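Local coordinates for protein Maltose/maltodextrin transport permease homologue (Bdellovibrio bacteriovorus HD100, PDB 6FFL) that binds maltotriose through this MalE-like solute-binding domain, which is fused to a MalF-type membrane subunit and probably delivers maltodextrins for ABC transport, at residues 8-13 against 40-45; 64-69 against 341-346; 105-110 against 271-276. All coordinates share one frame; numbering follows the deposited sequence.

Contact 1: residues 8-13 against 40-45. With GLC (alpha-D-glucopyranose), chain B; GLC (alpha-D-glucopyranose), chain C; SO4 (sulfate ion), chain H.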
# COMPACT_ATOMS: atom_id res chain seq x y z
N TRP A 8 7.10 0.70 -16.03
CA TRP A 8 6.75 -0.48 -15.24
C TRP A 8 6.07 0.00 -13.97
O TRP A 8 6.59 0.89 -13.28
CB TRP A 8 7.97 -1.32 -14.87
CG TRP A 8 8.65 -1.99 -16.01
CD1 TRP A 8 8.33 -1.90 -17.34
CD2 TRP A 8 9.80 -2.83 -15.93
NE1 TRP A 8 9.23 -2.63 -18.09
CE2 TRP A 8 10.14 -3.22 -17.24
CE3 TRP A 8 10.58 -3.30 -14.86
CZ2 TRP A 8 11.21 -4.06 -17.52
CZ3 TRP A 8 11.66 -4.13 -15.14
CH2 TRP A 8 11.96 -4.50 -16.46
N HIS A 9 4.91 -0.59 -13.65
CA HIS A 9 4.12 -0.13 -12.51
C HIS A 9 3.47 -1.33 -11.83
O HIS A 9 3.45 -2.44 -12.36
CB HIS A 9 3.05 0.85 -12.96
CG HIS A 9 2.06 0.23 -13.89
ND1 HIS A 9 0.99 -0.50 -13.44
CD2 HIS A 9 2.02 0.18 -15.24
CE1 HIS A 9 0.30 -0.96 -14.47
NE2 HIS A 9 0.91 -0.56 -15.58
N GLN A 10 2.89 -1.08 -10.65
CA GLN A 10 2.20 -2.12 -9.90
C GLN A 10 0.73 -1.74 -9.66
O GLN A 10 0.14 -2.07 -8.62
CB GLN A 10 2.92 -2.43 -8.58
CG GLN A 10 3.41 -1.22 -7.75
CD GLN A 10 2.26 -0.42 -7.18
OE1 GLN A 10 1.74 0.51 -7.84
NE2 GLN A 10 1.82 -0.78 -5.98
N MET A 11 0.10 -1.09 -10.64
CA MET A 11 -1.27 -0.59 -10.50
C MET A 11 -2.30 -1.70 -10.65
O MET A 11 -2.32 -2.41 -11.66
CB MET A 11 -1.56 0.50 -11.53
CG MET A 11 -0.76 1.76 -11.34
SD MET A 11 -1.40 3.06 -12.42
CE MET A 11 -0.08 4.26 -12.28
N ILE A 12 -3.22 -1.76 -9.68
CA ILE A 12 -4.36 -2.66 -9.71
C ILE A 12 -5.27 -2.35 -10.91
O ILE A 12 -5.24 -1.25 -11.48
CB ILE A 12 -5.11 -2.52 -8.38
CG1 ILE A 12 -6.06 -3.69 -8.13
CG2 ILE A 12 -5.88 -1.19 -8.35
CD1 ILE A 12 -6.85 -3.53 -6.83
N TYR A 13 -6.10 -3.33 -11.26
CA TYR A 13 -6.99 -3.25 -12.42
C TYR A 13 -7.61 -1.87 -12.64
O TYR A 13 -7.40 -1.24 -13.68
CB TYR A 13 -8.10 -4.29 -12.29
CG TYR A 13 -9.04 -4.28 -13.47
CD1 TYR A 13 -8.70 -4.90 -14.67
CD2 TYR A 13 -10.27 -3.62 -13.40
CE1 TYR A 13 -9.58 -4.90 -15.75
CE2 TYR A 13 -11.13 -3.60 -14.48
CZ TYR A 13 -10.78 -4.23 -15.65
OH TYR A 13 -11.65 -4.21 -16.71
N ARG A 40 3.66 -5.20 -12.98
CA ARG A 40 4.26 -6.22 -12.14
C ARG A 40 3.78 -6.01 -10.72
O ARG A 40 3.72 -4.88 -10.25
CB ARG A 40 5.79 -6.18 -12.17
CG ARG A 40 6.37 -6.17 -13.56
CD ARG A 40 7.31 -7.33 -13.75
NE ARG A 40 7.55 -7.60 -15.16
CZ ARG A 40 8.65 -7.25 -15.81
NH1 ARG A 40 9.63 -6.62 -15.18
NH2 ARG A 40 8.78 -7.54 -17.10
N GLU A 41 3.44 -7.11 -10.04
CA GLU A 41 3.02 -7.00 -8.65
C GLU A 41 4.15 -6.36 -7.85
O GLU A 41 5.32 -6.52 -8.16
CB GLU A 41 2.68 -8.39 -8.09
CG GLU A 41 1.90 -8.32 -6.77
CD GLU A 41 2.77 -8.15 -5.53
OE1 GLU A 41 2.25 -7.64 -4.50
OE2 GLU A 41 3.96 -8.54 -5.58
N THR A 42 3.75 -5.62 -6.80
CA THR A 42 4.66 -4.76 -6.03
C THR A 42 6.02 -5.38 -5.73
O THR A 42 7.06 -4.76 -5.99
CB THR A 42 3.97 -4.37 -4.72
OG1 THR A 42 2.89 -3.47 -5.02
CG2 THR A 42 4.95 -3.69 -3.75
N GLU A 43 6.05 -6.60 -5.17
CA GLU A 43 7.33 -7.24 -4.85
C GLU A 43 8.15 -7.50 -6.10
O GLU A 43 9.35 -7.22 -6.15
CB GLU A 43 7.08 -8.54 -4.07
CG GLU A 43 6.14 -8.36 -2.90
CD GLU A 43 6.68 -7.36 -1.90
OE1 GLU A 43 5.92 -6.47 -1.48
OE2 GLU A 43 7.86 -7.48 -1.52
N GLU A 44 7.51 -8.07 -7.13
CA GLU A 44 8.24 -8.37 -8.36
C GLU A 44 8.67 -7.11 -9.10
O GLU A 44 9.71 -7.10 -9.77
CB GLU A 44 7.39 -9.26 -9.27
CG GLU A 44 8.03 -9.62 -10.60
CD GLU A 44 7.08 -10.39 -11.51
OE1 GLU A 44 6.07 -10.94 -11.01
OE2 GLU A 44 7.33 -10.43 -12.74
N LEU A 45 7.87 -6.04 -9.01
CA LEU A 45 8.27 -4.78 -9.62
C LEU A 45 9.58 -4.28 -9.01
O LEU A 45 10.51 -3.88 -9.74
CB LEU A 45 7.17 -3.74 -9.44
CG LEU A 45 7.57 -2.34 -9.92
CD1 LEU A 45 7.55 -2.26 -11.45
CD2 LEU A 45 6.65 -1.32 -9.33
C1 GLC B . -2.54 -3.64 -6.08
C2 GLC B . -2.23 -2.17 -5.80
C3 GLC B . -1.03 -2.03 -4.87
C4 GLC B . -1.19 -2.90 -3.62
C5 GLC B . -1.51 -4.35 -4.03
C6 GLC B . -1.81 -5.22 -2.81
O1 GLC B . -1.49 -4.20 -6.88
O2 GLC B . -1.90 -1.48 -7.01
O3 GLC B . -0.87 -0.63 -4.52
O4 GLC B . 0.04 -2.83 -2.87
O5 GLC B . -2.67 -4.39 -4.87
O6 GLC B . -1.96 -6.59 -3.20
C1 GLC C . 4.23 -2.55 1.19
C2 GLC C . 5.59 -1.97 0.80
C3 GLC C . 6.47 -3.08 0.22
C4 GLC C . 6.60 -4.21 1.22
C5 GLC C . 5.21 -4.72 1.63
C6 GLC C . 5.33 -5.70 2.79
O2 GLC C . 5.43 -0.89 -0.15
O3 GLC C . 7.79 -2.56 -0.08
O4 GLC C . 7.36 -5.27 0.63
O5 GLC C . 4.43 -3.62 2.11
O6 GLC C . 4.09 -6.41 3.02
S SO4 H . -5.22 -7.18 -10.83
O1 SO4 H . -5.34 -8.34 -9.95
O2 SO4 H . -3.82 -7.06 -11.26
O3 SO4 H . -5.61 -5.97 -10.12
O4 SO4 H . -6.10 -7.34 -11.98
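W8 and Q10 meet R40, T42 and L45 where the end of strand 4-9 packs on the N-terminus of helix 42-54, a strand-to-helix contact at the edge of the sugar cleft. In this solute-binding-protein fold, helix 13-29 links strand 4-9 to its parallel neighbour 34-39, a beta-alpha-beta crossover; the loop after strand 4-9 and the first turn of helix 42-54 line the ligand site. R40 N donates a nearly straight bond to H9 O (2.8 Å, 169°), continuing the pairing of strands 4-9 and 34-39 one step into the loop. The R40 guanidinium makes a cation-pi contact with the W8 six-membered ring, NH1 within 3.2 Å of W8 CZ3, over the face and toward the rim, the planes 62° apart; S48 OG holds NH1. L45 sets CD1 against W8 CB and CD2 against Q10 CG. Q10 binds the sugar at both ends: its carbonyl oxygen accepts from O2 of the chain B glucose (2.7 Å), and NE2 gives a weak bond to O3. E43 OE1 accepts from O4 of the chain C glucose. Q10 CG sits between backbone N and carbonyl carbon (chi1 44°), and NE2 donates to T42 OG1 at 3.1 Å.

Contact 2: residues 64-69 against 341-346. With GLC (alpha-D-glucopyranose), chain C; GLC (alpha-D-glucopyranose), chain D.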
# COMPACT_ATOMS: atom_id res chain seq x y z
N GLY A 64 5.73 2.91 -8.07
CA GLY A 64 5.37 2.04 -6.96
C GLY A 64 5.45 2.75 -5.63
O GLY A 64 5.70 3.96 -5.55
N PRO A 65 5.30 1.98 -4.54
CA PRO A 65 5.19 2.59 -3.21
C PRO A 65 6.45 3.35 -2.82
O PRO A 65 7.55 3.03 -3.25
CB PRO A 65 4.96 1.40 -2.27
CG PRO A 65 4.64 0.23 -3.17
CD PRO A 65 5.23 0.51 -4.51
N SER A 66 6.27 4.34 -1.95
CA SER A 66 7.36 5.25 -1.67
C SER A 66 8.54 4.59 -0.96
O SER A 66 9.65 5.12 -1.07
CB SER A 66 6.87 6.44 -0.85
OG SER A 66 6.15 6.00 0.27
N ASP A 67 8.36 3.46 -0.26
CA ASP A 67 9.54 2.88 0.36
C ASP A 67 10.50 2.28 -0.65
O ASP A 67 11.63 1.92 -0.27
CB ASP A 67 9.17 1.85 1.46
CG ASP A 67 8.33 0.69 0.95
OD1 ASP A 67 8.54 -0.44 1.43
OD2 ASP A 67 7.41 0.93 0.13
N GLN A 68 10.15 2.21 -1.93
CA GLN A 68 11.18 1.72 -2.84
C GLN A 68 12.25 2.78 -3.11
O GLN A 68 13.29 2.45 -3.70
CB GLN A 68 10.56 1.15 -4.12
CG GLN A 68 9.89 2.12 -5.03
CD GLN A 68 9.04 1.42 -6.09
OE1 GLN A 68 8.61 0.28 -5.94
NE2 GLN A 68 8.80 2.12 -7.18
N VAL A 69 12.07 4.00 -2.61
CA VAL A 69 13.07 5.06 -2.81
C VAL A 69 14.42 4.66 -2.23
O VAL A 69 15.47 4.81 -2.87
CB VAL A 69 12.57 6.38 -2.21
CG1 VAL A 69 13.73 7.34 -1.99
CG2 VAL A 69 11.52 7.01 -3.11
N MET A 341 4.88 6.48 5.88
CA MET A 341 5.64 5.35 5.37
C MET A 341 7.14 5.66 5.44
O MET A 341 7.57 6.68 4.89
CB MET A 341 5.25 5.06 3.92
CG MET A 341 6.04 3.94 3.26
SD MET A 341 5.54 2.34 3.95
CE MET A 341 5.09 1.44 2.47
N PRO A 342 7.94 4.84 6.11
CA PRO A 342 9.40 5.05 6.08
C PRO A 342 9.96 4.57 4.75
O PRO A 342 9.43 3.65 4.13
CB PRO A 342 9.91 4.22 7.26
CG PRO A 342 8.91 3.11 7.41
CD PRO A 342 7.56 3.70 6.98
N VAL A 343 11.03 5.23 4.28
CA VAL A 343 11.56 4.95 2.95
C VAL A 343 13.04 4.60 2.96
O VAL A 343 13.60 4.33 1.90
CB VAL A 343 11.31 6.11 1.97
CG1 VAL A 343 9.81 6.47 1.91
CG2 VAL A 343 12.17 7.35 2.32
N THR A 344 13.70 4.57 4.11
CA THR A 344 15.11 4.22 4.15
C THR A 344 15.30 2.76 3.72
O THR A 344 14.38 1.94 3.86
CB THR A 344 15.68 4.41 5.55
OG1 THR A 344 14.94 3.60 6.46
CG2 THR A 344 15.57 5.86 5.97
N PRO A 345 16.47 2.39 3.20
CA PRO A 345 16.64 1.01 2.72
C PRO A 345 16.53 -0.02 3.83
O PRO A 345 16.18 -1.18 3.56
CB PRO A 345 18.04 1.02 2.08
CG PRO A 345 18.72 2.21 2.66
CD PRO A 345 17.67 3.22 2.94
N GLU A 346 16.77 0.38 5.08
CA GLU A 346 16.64 -0.53 6.21
C GLU A 346 15.23 -1.11 6.30
O GLU A 346 15.05 -2.23 6.79
CB GLU A 346 17.00 0.19 7.50
CG GLU A 346 18.51 0.43 7.70
CD GLU A 346 19.06 1.66 6.98
OE1 GLU A 346 18.33 2.35 6.24
OE2 GLU A 346 20.27 1.95 7.16
C1 GLC C . 4.23 -2.55 1.19
C2 GLC C . 5.59 -1.97 0.80
C3 GLC C . 6.47 -3.08 0.22
C4 GLC C . 6.60 -4.21 1.22
C5 GLC C . 5.21 -4.72 1.63
C6 GLC C . 5.33 -5.70 2.79
O2 GLC C . 5.43 -0.89 -0.15
O3 GLC C . 7.79 -2.56 -0.08
O4 GLC C . 7.36 -5.27 0.63
O5 GLC C . 4.43 -3.62 2.11
O6 GLC C . 4.09 -6.41 3.02
C1 GLC D . -0.23 -2.42 -1.55
C2 GLC D . 0.59 -1.19 -1.18
C3 GLC D . 2.07 -1.49 -1.02
C4 GLC D . 2.22 -2.67 -0.06
C5 GLC D . 1.42 -3.85 -0.59
C6 GLC D . 1.54 -5.06 0.34
O2 GLC D . 0.38 -0.19 -2.20
O3 GLC D . 2.73 -0.33 -0.48
O4 GLC D . 3.58 -3.04 0.03
O5 GLC D . 0.05 -3.48 -0.65
O6 GLC D . 1.10 -6.26 -0.34
O HOH W 1 12.94 0.70 1.81
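D67 and V343 bring the turn after strand 61-65 against the loop that follows strand 339-340, their CA atoms 3.9 Å apart. The tight part is made without any direct hydrogen bond between the two segments. V343 lays CG1 on the backbone of S66, 3.3 Å from S66 O, and its CB faces V69 CB more distantly. D67 CB sits 3.2 Å from P342 O, a buried carbonyl for which the model offers no polar partner. M341 crosses D67 obliquely: CG, anti to its backbone N (chi1 177°), passes S66 OG, and bends at the next two torsions bring the terminal methyl CE to D67 OD2 at 3.3 Å. Both segments edge the maltotriose cleft of the solute-binding fold, where D67 grips the chain C glucose with both carboxylate oxygens. O3 donates to OD1 and O2 to OD2, each at 2.7 Å, a bidentate hold on neighbouring hydroxyls of one ring; W351 NE1 adds a weak bond to OD1. M341 CE touches the same O2 at 3.5 Å, an apolar neighbour to the polar grip, and P65 CB and CG lie against O2 and against O3 of the chain D glucose. Farther along, direct contact gives way to one bridging water, which donates to D67 O and to T344 O (2.8 Å); T344 points its CB away from 64-69, and its OG1 bonds to G183 O.

Contact 3: residues 105-110 against 271-276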
# COMPACT_ATOMS: atom_id res chain seq x y z
N HIS A 105 14.83 14.37 -3.69
CA HIS A 105 13.54 13.82 -4.10
C HIS A 105 13.76 12.79 -5.20
O HIS A 105 14.15 13.16 -6.31
CB HIS A 105 12.61 14.92 -4.62
CG HIS A 105 12.10 15.86 -3.57
ND1 HIS A 105 12.56 17.15 -3.45
CD2 HIS A 105 11.14 15.71 -2.63
CE1 HIS A 105 11.92 17.75 -2.46
NE2 HIS A 105 11.05 16.90 -1.95
N TYR A 106 13.46 11.52 -4.93
CA TYR A 106 13.61 10.50 -5.95
C TYR A 106 12.28 10.05 -6.55
O TYR A 106 12.29 9.27 -7.51
CB TYR A 106 14.37 9.28 -5.39
CG TYR A 106 15.84 9.58 -5.11
CD1 TYR A 106 16.77 9.57 -6.14
CD2 TYR A 106 16.28 9.85 -3.82
CE1 TYR A 106 18.13 9.83 -5.89
CE2 TYR A 106 17.62 10.12 -3.56
CZ TYR A 106 18.53 10.10 -4.59
OH TYR A 106 19.85 10.37 -4.32
N MET A 107 11.15 10.52 -6.03
CA MET A 107 9.85 10.02 -6.44
C MET A 107 8.83 11.15 -6.36
O MET A 107 8.89 11.97 -5.44
CB MET A 107 9.41 8.86 -5.55
CG MET A 107 7.96 8.47 -5.72
SD MET A 107 7.43 7.12 -4.66
CE MET A 107 8.33 5.73 -5.36
N ILE A 108 7.89 11.19 -7.31
CA ILE A 108 6.73 12.06 -7.17
C ILE A 108 5.47 11.23 -7.40
O ILE A 108 5.32 10.60 -8.46
CB ILE A 108 6.76 13.28 -8.12
CG1 ILE A 108 5.43 14.02 -8.04
CG2 ILE A 108 7.06 12.86 -9.57
CD1 ILE A 108 5.27 14.79 -6.75
N GLY A 109 4.58 11.23 -6.41
CA GLY A 109 3.34 10.49 -6.51
C GLY A 109 2.19 11.33 -7.03
O GLY A 109 2.19 12.55 -6.91
N ASP A 110 1.21 10.64 -7.61
CA ASP A 110 0.03 11.29 -8.16
C ASP A 110 -1.12 11.33 -7.17
O ASP A 110 -2.13 12.00 -7.45
CB ASP A 110 -0.40 10.59 -9.46
CG ASP A 110 -0.54 9.07 -9.32
OD1 ASP A 110 0.03 8.47 -8.38
OD2 ASP A 110 -1.22 8.47 -10.19
N GLY A 271 4.46 6.45 -6.51
CA GLY A 271 4.85 7.50 -7.42
C GLY A 271 5.92 7.08 -8.40
O GLY A 271 6.39 5.94 -8.38
N TYR A 272 6.30 8.04 -9.25
CA TYR A 272 7.17 7.81 -10.39
C TYR A 272 8.62 8.16 -10.06
O TYR A 272 8.89 9.16 -9.38
CB TYR A 272 6.71 8.64 -11.59
CG TYR A 272 5.30 8.32 -12.06
CD1 TYR A 272 5.08 7.30 -12.99
CD2 TYR A 272 4.20 9.03 -11.59
CE1 TYR A 272 3.82 7.00 -13.44
CE2 TYR A 272 2.91 8.72 -12.02
CZ TYR A 272 2.73 7.70 -12.95
OH TYR A 272 1.46 7.38 -13.39
N SER A 273 9.54 7.33 -10.54
CA SER A 273 10.97 7.61 -10.52
C SER A 273 11.51 7.46 -11.93
O SER A 273 10.96 6.71 -12.74
CB SER A 273 11.74 6.66 -9.58
OG SER A 273 11.27 6.75 -8.24
N LEU A 274 12.60 8.19 -12.22
CA LEU A 274 13.29 8.13 -13.51
C LEU A 274 14.53 7.24 -13.42
O LEU A 274 15.36 7.41 -12.52
CB LEU A 274 13.70 9.54 -13.94
CG LEU A 274 12.61 10.53 -14.38
CD1 LEU A 274 13.26 11.88 -14.70
CD2 LEU A 274 11.88 10.03 -15.61
N ASN A 275 14.66 6.30 -14.36
CA ASN A 275 15.83 5.44 -14.45
C ASN A 275 17.10 6.26 -14.63
O ASN A 275 17.16 7.19 -15.44
CB ASN A 275 15.65 4.46 -15.62
CG ASN A 275 16.53 3.23 -15.52
OD1 ASN A 275 17.62 3.26 -14.94
ND2 ASN A 275 16.07 2.13 -16.11
N ALA A 276 18.14 5.90 -13.87
CA ALA A 276 19.45 6.46 -14.13
C ALA A 276 19.95 6.08 -15.53
O ALA A 276 20.70 6.84 -16.15
CB ALA A 276 20.43 5.98 -13.06
O HOH W 2 13.73 9.37 -9.91
O HOH W 3 -0.48 8.98 -12.77
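I108 and Y272 face each other as an antiparallel, hydrogen-bonded pair and exchange two backbone bonds. Y272 N donates to I108 O at 2.9 Å, and I108 N returns a bond to Y272 O at 3.1 Å. The same Y272 O is approached by M107 CA in a CA-H...O contact. One residue on, S273 OG donates to Y106 O (2.8 Å). S273 places this hydroxyl anti to its carbonyl carbon (chi1 -59°), and the bond arrives tilted from the Y106 carbonyl plane. Y106 O has a second partner, a water that also accepts from L274 N. At the other end M107 lies over G271: CG, anti to the backbone N (chi1 168°), is 3.6 Å from G271 C, the chain stays extended to SD, near G271 N, and a bend at the last torsion brings CE to G271 O. The place a CB of residue 271 would take is already filled by M107 CG, I108 O and G109 N, and with no side chain there the backbones come this close.

Beyond this shell, Y272 OH donates to a water lying in the ring plane, and the water donates in turn to D110 OD2 at 2.7 Å. D110 OD1 is held by Y63 OH, and the Y63 and Y272 rings meet with their planes about 55° apart. Helix 281-294 covers the I108 and Y272 side, L291 touching both. Along its other edge, strand 266-274 bonds through G271 and S273 to G64 and V62 of strand 61-65. Strand 266-274 is thus flanked by strands 61-65 and 104-109, both antiparallel to it, an arrangement typical of the mixed central sheet in one lobe of a type 2 periplasmic-binding-protein fold.

All three contacts reach one mixed sheet. Its strand 61-65 lies between 4-9, which reaches contact 1, and 266-274, which reaches contact 3, and itself runs into contact 2. Contact 1 closes first along the chain; contact 2 then joins residues 272 positions apart, and contact 3 forms within that interval. The centres of contacts 1 and 2, and of 1 and 3, are about 15 Å apart; those of contacts 2 and 3 are about 12 Å apart, with M107 CE packed against G64 O and P65 O. Q10 packs on G64 and P65, and M11 CE on Y272 OH. Contacts 1 and 2 both touch the chain C glucose, whereas contact 3 lies farther from the centre of the chain and touches no sugar, in the sheet that carries these sugar-binding segments.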